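Local coordinates for pesticidal crystal protein Cry2Aa (Bacillus thuringiensis serovar kurstaki, PDB 1I5P), which promotes colloid-osmotic lysis by binding to the midgut epithelial cells of dipteran and lepidopteran larvae, at residues 523-527 with 528-532; 558-562 with 563-567. All coordinates share one frame; numbering follows the deposited sequence.

Contact 1 of 2, residues 523-527 with 528-532; sequences LRFEQ and SNTTA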
ATOM      1  N   LEU A 523      -0.814  -7.521 -11.924  1.00 14.72           N
ATOM      2  CA  LEU A 523      -0.412  -7.326 -13.307  1.00 16.40           C
ATOM      3  C   LEU A 523      -1.331  -8.222 -14.135  1.00 17.39           C
ATOM      4  O   LEU A 523      -1.303  -9.448 -14.004  1.00 15.52           O
ATOM      5  CB  LEU A 523       1.055  -7.735 -13.490  1.00 17.86           C
ATOM      6  CG  LEU A 523       1.876  -6.981 -14.540  1.00 22.50           C
ATOM      7  CD1 LEU A 523       1.807  -5.475 -14.282  1.00 18.44           C
ATOM      8  CD2 LEU A 523       3.328  -7.469 -14.500  1.00 20.39           C
ATOM      9  N   ARG A 524      -2.165  -7.607 -14.968  1.00 17.10           N
ATOM     10  CA  ARG A 524      -3.090  -8.371 -15.792  1.00 19.10           C
ATOM     11  C   ARG A 524      -2.564  -8.565 -17.209  1.00 17.48           C
ATOM     12  O   ARG A 524      -2.368  -7.599 -17.948  1.00 18.45           O
ATOM     13  CB  ARG A 524      -4.459  -7.683 -15.847  1.00 18.59           C
ATOM     14  CG  ARG A 524      -5.506  -8.497 -16.599  1.00 21.32           C
ATOM     15  CD  ARG A 524      -6.859  -7.792 -16.687  1.00 20.38           C
ATOM     16  NE  ARG A 524      -6.826  -6.592 -17.525  1.00 19.66           N
ATOM     17  CZ  ARG A 524      -7.023  -5.357 -17.073  1.00 20.62           C
ATOM     18  NH1 ARG A 524      -7.266  -5.148 -15.785  1.00 21.75           N
ATOM     19  NH2 ARG A 524      -6.999  -4.330 -17.909  1.00 18.57           N
ATOM     20  N   PHE A 525      -2.330  -9.820 -17.575  1.00 17.31           N
ATOM     21  CA  PHE A 525      -1.847 -10.157 -18.909  1.00 19.76           C
ATOM     22  C   PHE A 525      -3.055 -10.442 -19.800  1.00 20.82           C
ATOM     23  O   PHE A 525      -3.850 -11.339 -19.515  1.00 20.22           O
ATOM     24  CB  PHE A 525      -0.945 -11.399 -18.862  1.00 17.57           C
ATOM     25  CG  PHE A 525       0.266 -11.247 -17.980  1.00 17.65           C
ATOM     26  CD1 PHE A 525       0.541 -12.190 -16.991  1.00 17.96           C
ATOM     27  CD2 PHE A 525       1.128 -10.167 -18.132  1.00 16.39           C
ATOM     28  CE1 PHE A 525       1.660 -12.056 -16.165  1.00 16.60           C
ATOM     29  CE2 PHE A 525       2.251 -10.022 -17.310  1.00 16.85           C
ATOM     30  CZ  PHE A 525       2.515 -10.970 -16.325  1.00 14.50           C
ATOM     31  N   GLU A 526      -3.200  -9.673 -20.871  1.00 21.51           N
ATOM     32  CA  GLU A 526      -4.318  -9.868 -21.786  1.00 23.08           C
ATOM     33  C   GLU A 526      -3.870 -10.554 -23.065  1.00 24.61           C
ATOM     34  O   GLU A 526      -4.695 -10.971 -23.874  1.00 26.06           O
ATOM     35  CB  GLU A 526      -4.975  -8.524 -22.113  1.00 21.08           C
ATOM     36  CG  GLU A 526      -5.748  -7.929 -20.950  1.00 20.74           C
ATOM     37  CD  GLU A 526      -6.430  -6.623 -21.302  1.00 21.78           C
ATOM     38  OE1 GLU A 526      -6.488  -6.279 -22.500  1.00 23.03           O
ATOM     39  OE2 GLU A 526      -6.922  -5.942 -20.377  1.00 23.50           O
ATOM     40  N   GLN A 527      -2.557 -10.662 -23.243  1.00 25.10           N
ATOM     41  CA  GLN A 527      -1.991 -11.311 -24.417  1.00 24.92           C
ATOM     42  C   GLN A 527      -1.261 -12.584 -24.008  1.00 24.88           C
ATOM     43  O   GLN A 527      -0.436 -12.577 -23.094  1.00 23.07           O
ATOM     44  CB  GLN A 527      -1.033 -10.361 -25.139  1.00 27.09           C
ATOM     45  CG  GLN A 527      -0.221 -11.021 -26.242  1.00 28.56           C
ATOM     46  CD  GLN A 527       0.408 -10.017 -27.183  1.00 31.76           C
ATOM     47  OE1 GLN A 527       0.487  -8.825 -26.879  1.00 33.05           O
ATOM     48  NE2 GLN A 527       0.872 -10.494 -28.332  1.00 32.34           N
ATOM     49  N   SER A 528      -1.571 -13.679 -24.690  1.00 23.88           N
ATOM     50  CA  SER A 528      -0.950 -14.957 -24.388  1.00 22.45           C
ATOM     51  C   SER A 528       0.556 -14.911 -24.663  1.00 21.16           C
ATOM     52  O   SER A 528       1.031 -14.107 -25.465  1.00 22.39           O
ATOM     53  CB  SER A 528      -1.615 -16.066 -25.211  1.00 21.37           C
ATOM     54  OG  SER A 528      -1.296 -17.346 -24.698  1.00 19.16           O
ATOM     55  N   ASN A 529       1.300 -15.769 -23.973  1.00 20.86           N
ATOM     56  CA  ASN A 529       2.750 -15.845 -24.113  1.00 20.93           C
ATOM     57  C   ASN A 529       3.467 -14.557 -23.704  1.00 22.03           C
ATOM     58  O   ASN A 529       4.383 -14.078 -24.385  1.00 19.23           O
ATOM     59  CB  ASN A 529       3.134 -16.223 -25.545  1.00 21.00           C
ATOM     60  CG  ASN A 529       4.579 -16.663 -25.656  1.00 25.27           C
ATOM     61  OD1 ASN A 529       5.205 -17.041 -24.660  1.00 23.70           O
ATOM     62  ND2 ASN A 529       5.116 -16.635 -26.869  1.00 23.37           N
ATOM     63  N   THR A 530       3.043 -13.998 -22.577  1.00 21.56           N
ATOM     64  CA  THR A 530       3.664 -12.796 -22.049  1.00 20.17           C
ATOM     65  C   THR A 530       4.616 -13.256 -20.954  1.00 19.46           C
ATOM     66  O   THR A 530       4.268 -14.098 -20.127  1.00 18.38           O
ATOM     67  CB  THR A 530       2.622 -11.833 -21.435  1.00 22.35           C
ATOM     68  OG1 THR A 530       1.734 -11.368 -22.461  1.00 24.06           O
ATOM     69  CG2 THR A 530       3.314 -10.635 -20.792  1.00 18.50           C
ATOM     70  N   THR A 531       5.825 -12.713 -20.962  1.00 18.77           N
ATOM     71  CA  THR A 531       6.818 -13.067 -19.964  1.00 16.92           C
ATOM     72  C   THR A 531       7.202 -11.849 -19.146  1.00 16.86           C
ATOM     73  O   THR A 531       7.501 -10.787 -19.695  1.00 16.24           O
ATOM     74  CB  THR A 531       8.096 -13.641 -20.612  1.00 17.98           C
ATOM     75  OG1 THR A 531       7.795 -14.905 -21.219  1.00 19.70           O
ATOM     76  CG2 THR A 531       9.186 -13.828 -19.567  1.00 14.92           C
ATOM     77  N   ALA A 532       7.174 -12.015 -17.830  1.00 14.14           N
ATOM     78  CA  ALA A 532       7.539 -10.958 -16.904  1.00 14.62           C
ATOM     79  C   ALA A 532       8.786 -11.423 -16.158  1.00 15.26           C
ATOM     80  O   ALA A 532       8.769 -12.459 -15.486  1.00 15.91           O
ATOM     81  CB  ALA A 532       6.395 -10.695 -15.916  1.00 10.78           C
TER
HETATM   82  O   HOH W   1      -0.124  -9.407 -21.732  1.00 11.87           O

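Contact 2 of 2, residues 558-562 with 563-567; sequences RVTIN and GRVYT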
ATOM      1  N   ARG A 558       4.712 -20.955 -16.819  1.00 20.27           N
ATOM      2  CA  ARG A 558       6.044 -21.509 -17.031  1.00 20.67           C
ATOM      3  C   ARG A 558       7.052 -20.617 -16.320  1.00 20.55           C
ATOM      4  O   ARG A 558       7.286 -19.473 -16.718  1.00 18.38           O
ATOM      5  CB  ARG A 558       6.370 -21.590 -18.525  1.00 24.87           C
ATOM      6  CG  ARG A 558       5.635 -22.712 -19.259  1.00 30.60           C
ATOM      7  CD  ARG A 558       5.986 -22.731 -20.741  1.00 34.01           C
ATOM      8  NE  ARG A 558       5.463 -23.919 -21.417  1.00 37.64           N
ATOM      9  CZ  ARG A 558       4.179 -24.136 -21.684  1.00 38.22           C
ATOM     10  NH1 ARG A 558       3.261 -23.243 -21.337  1.00 38.64           N
ATOM     11  NH2 ARG A 558       3.814 -25.253 -22.300  1.00 41.19           N
ATOM     12  N   VAL A 559       7.633 -21.147 -15.252  1.00 19.06           N
ATOM     13  CA  VAL A 559       8.604 -20.404 -14.468  1.00 19.06           C
ATOM     14  C   VAL A 559      10.010 -20.918 -14.732  1.00 18.84           C
ATOM     15  O   VAL A 559      10.273 -22.116 -14.648  1.00 19.30           O
ATOM     16  CB  VAL A 559       8.300 -20.522 -12.958  1.00 18.57           C
ATOM     17  CG1 VAL A 559       9.323 -19.735 -12.158  1.00 15.34           C
ATOM     18  CG2 VAL A 559       6.895 -20.018 -12.674  1.00 15.20           C
ATOM     19  N   THR A 560      10.910 -20.001 -15.058  1.00 17.36           N
ATOM     20  CA  THR A 560      12.287 -20.362 -15.321  1.00 17.64           C
ATOM     21  C   THR A 560      13.186 -19.636 -14.336  1.00 17.94           C
ATOM     22  O   THR A 560      13.201 -18.402 -14.272  1.00 16.29           O
ATOM     23  CB  THR A 560      12.696 -19.999 -16.759  1.00 18.13           C
ATOM     24  OG1 THR A 560      11.783 -20.611 -17.677  1.00 20.40           O
ATOM     25  CG2 THR A 560      14.102 -20.500 -17.059  1.00 17.03           C
ATOM     26  N   ILE A 561      13.926 -20.420 -13.560  1.00 17.06           N
ATOM     27  CA  ILE A 561      14.838 -19.894 -12.561  1.00 18.75           C
ATOM     28  C   ILE A 561      15.843 -20.991 -12.205  1.00 20.12           C
ATOM     29  O   ILE A 561      15.478 -22.162 -12.116  1.00 19.69           O
ATOM     30  CB  ILE A 561      14.056 -19.448 -11.300  1.00 17.58           C
ATOM     31  CG1 ILE A 561      15.009 -18.839 -10.273  1.00 19.87           C
ATOM     32  CG2 ILE A 561      13.278 -20.627 -10.720  1.00 19.03           C
ATOM     33  CD1 ILE A 561      14.290 -18.143  -9.132  1.00 19.21           C
ATOM     34  N   ASN A 562      17.108 -20.616 -12.025  1.00 21.71           N
ATOM     35  CA  ASN A 562      18.152 -21.583 -11.689  1.00 24.20           C
ATOM     36  C   ASN A 562      18.316 -22.606 -12.810  1.00 25.51           C
ATOM     37  O   ASN A 562      18.706 -23.747 -12.566  1.00 27.30           O
ATOM     38  CB  ASN A 562      17.794 -22.331 -10.401  1.00 23.71           C
ATOM     39  CG  ASN A 562      17.665 -21.411  -9.195  1.00 26.26           C
ATOM     40  OD1 ASN A 562      16.878 -21.679  -8.282  1.00 26.74           O
ATOM     41  ND2 ASN A 562      18.447 -20.340  -9.174  1.00 24.12           N
ATOM     42  N   GLY A 563      18.014 -22.202 -14.037  1.00 26.10           N
ATOM     43  CA  GLY A 563      18.131 -23.124 -15.151  1.00 28.21           C
ATOM     44  C   GLY A 563      17.047 -24.186 -15.106  1.00 29.56           C
ATOM     45  O   GLY A 563      17.047 -25.118 -15.909  1.00 29.75           O
ATOM     46  N   ARG A 564      16.119 -24.048 -14.163  1.00 30.62           N
ATOM     47  CA  ARG A 564      15.022 -25.000 -14.028  1.00 31.20           C
ATOM     48  C   ARG A 564      13.749 -24.399 -14.620  1.00 30.95           C
ATOM     49  O   ARG A 564      13.485 -23.204 -14.469  1.00 28.33           O
ATOM     50  CB  ARG A 564      14.777 -25.334 -12.552  1.00 33.99           C
ATOM     51  CG  ARG A 564      16.029 -25.627 -11.732  1.00 39.06           C
ATOM     52  CD  ARG A 564      15.645 -25.964 -10.292  1.00 40.66           C
ATOM     53  NE  ARG A 564      16.755 -25.815  -9.353  1.00 41.06           N
ATOM     54  CZ  ARG A 564      16.628 -25.871  -8.029  1.00 41.31           C
ATOM     55  NH1 ARG A 564      15.438 -26.074  -7.477  1.00 40.68           N
ATOM     56  NH2 ARG A 564      17.690 -25.713  -7.251  1.00 39.39           N
ATOM     57  N   VAL A 565      12.957 -25.231 -15.290  1.00 30.23           N
ATOM     58  CA  VAL A 565      11.711 -24.766 -15.881  1.00 29.84           C
ATOM     59  C   VAL A 565      10.535 -25.494 -15.247  1.00 29.75           C
ATOM     60  O   VAL A 565      10.383 -26.703 -15.417  1.00 30.73           O
ATOM     61  CB  VAL A 565      11.672 -25.023 -17.400  1.00 30.62           C
ATOM     62  CG1 VAL A 565      10.423 -24.393 -18.001  1.00 29.61           C
ATOM     63  CG2 VAL A 565      12.922 -24.463 -18.053  1.00 32.41           C
ATOM     64  N   TYR A 566       9.709 -24.763 -14.508  1.00 27.80           N
ATOM     65  CA  TYR A 566       8.544 -25.365 -13.874  1.00 27.19           C
ATOM     66  C   TYR A 566       7.302 -25.004 -14.673  1.00 26.96           C
ATOM     67  O   TYR A 566       7.080 -23.838 -15.001  1.00 25.35           O
ATOM     68  CB  TYR A 566       8.384 -24.868 -12.437  1.00 26.34           C
ATOM     69  CG  TYR A 566       9.586 -25.103 -11.553  1.00 27.74           C
ATOM     70  CD1 TYR A 566      10.663 -24.219 -11.559  1.00 30.14           C
ATOM     71  CD2 TYR A 566       9.641 -26.203 -10.702  1.00 30.32           C
ATOM     72  CE1 TYR A 566      11.767 -24.421 -10.733  1.00 33.33           C
ATOM     73  CE2 TYR A 566      10.742 -26.418  -9.872  1.00 33.03           C
ATOM     74  CZ  TYR A 566      11.796 -25.523  -9.893  1.00 33.13           C
ATOM     75  OH  TYR A 566      12.879 -25.738  -9.076  1.00 35.71           O
ATOM     76  N   THR A 567       6.491 -26.009 -14.978  1.00 27.05           N
ATOM     77  CA  THR A 567       5.273 -25.788 -15.743  1.00 25.46           C
ATOM     78  C   THR A 567       4.036 -26.205 -14.959  1.00 25.00           C
ATOM     79  O   THR A 567       3.925 -27.344 -14.512  1.00 25.06           O
ATOM     80  CB  THR A 567       5.308 -26.570 -17.070  1.00 24.72           C
ATOM     81  OG1 THR A 567       6.487 -26.217 -17.800  1.00 22.47           O
ATOM     82  CG2 THR A 567       4.085 -26.246 -17.913  1.00 25.21           C
TER

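Contact 1 of 2, residues 523-527 with 528-532
Across the turn, F525 and T530 meet, the ring of F525 lying obliquely to the threonine methyl with CD2 3.5 Å from T530 CG2. Further along the same ring, CZ reaches A532 CB at 3.9 Å. These three buried side chains are the tightly packed part of the contact, and the ring also packs on V609, F617 and L619 of neighbouring strands.

T530 divides its two branches between apolar and polar work. With CG2 anti to the backbone N, the methyl goes to the ring while OG1 (chi1 -64°) turns to the carbonyl of Q527 and donates to Q527 O at 2.6 Å, tilted 33° from that carbonyl plane. The same hydroxyl accepts from a water 2.8 Å from OG1, and this water in turn takes the N-H of Q527. The extended Q527 side chain, its CG anti to the backbone N (chi1 170°) and 3.4 Å from S528 O, packs on N506 and R509.

Toward solvent the contact is looser: exposed N529 leads away from 523-527 to N608, and partly exposed S528 turns OG to L611.

The chain passes here from strand 522-525 to strand 530-537, which lie in different sheets of the C-terminal β-sandwich, and N529 and T530 together face V609 in a G1 β bulge.

Contact 2 of 2, residues 558-562 with 563-567
The ring of Y566 is approached at its edge, near its own plane, by V559 O and by I561 CG2, the methyl coming to 4.1 Å from CE1. Over one face of the R564 guanidinium lies N562 OD1, 4.1 Å above the plane and displaced to one side of its centre; that oxygen accepts its hydrogen bond from V596 N. Close to the guanidinium plane (13° off it), R564 NH1 donates to Y566 OH at 3.0 Å, which joins the ends of these two side chains. R564 reaches this far because its chain is extended from CG to NE. V559, on the face of I561, R564 and Y566, packs on L545, L547, I592 and L605. T567 CG2 lies over one face of the R558 guanidinium, without close contact.

Strands 558-561 and 564-567 form an antiparallel β hairpin, their axes at 163°, closed by a type I' turn from I561 to R564 in which N562 and G563 both have positive phi. V559 and Y566 are a hydrogen-bonded pair, with N to O distances of 2.8 Å from V559 N to Y566 O and 2.7 Å from Y566 N to V559 O. I561 and R564 form the second such pair, next to the turn (I561 N to R564 O 3.0 Å).

On the other face T560 and V565 lie side by side, T560 OG1 4.0 Å from V565 CG1. R558 and T567 do likewise, R558 CG 3.9 Å from T567 OG1.

In the fold
Contact 1 precedes contact 2 in the chain, and both belong to the C-terminal lectin-like β-sandwich domain of the toxin. Their centres are about 17 Å apart and their nearest atoms about 6 Å, so they do not touch. Strand 602-610 lies between them in one sheet: it pairs antiparallel with strand 530-537, which contact 1 enters, and with strand 555-561, the first arm of the hairpin of contact 2. N608 has polar links to both, through N529 and T531 on one side and the R558 backbone on the other. Contact 1 thus carries the chain from one sheet to the other, whereas contact 2 is a surface hairpin.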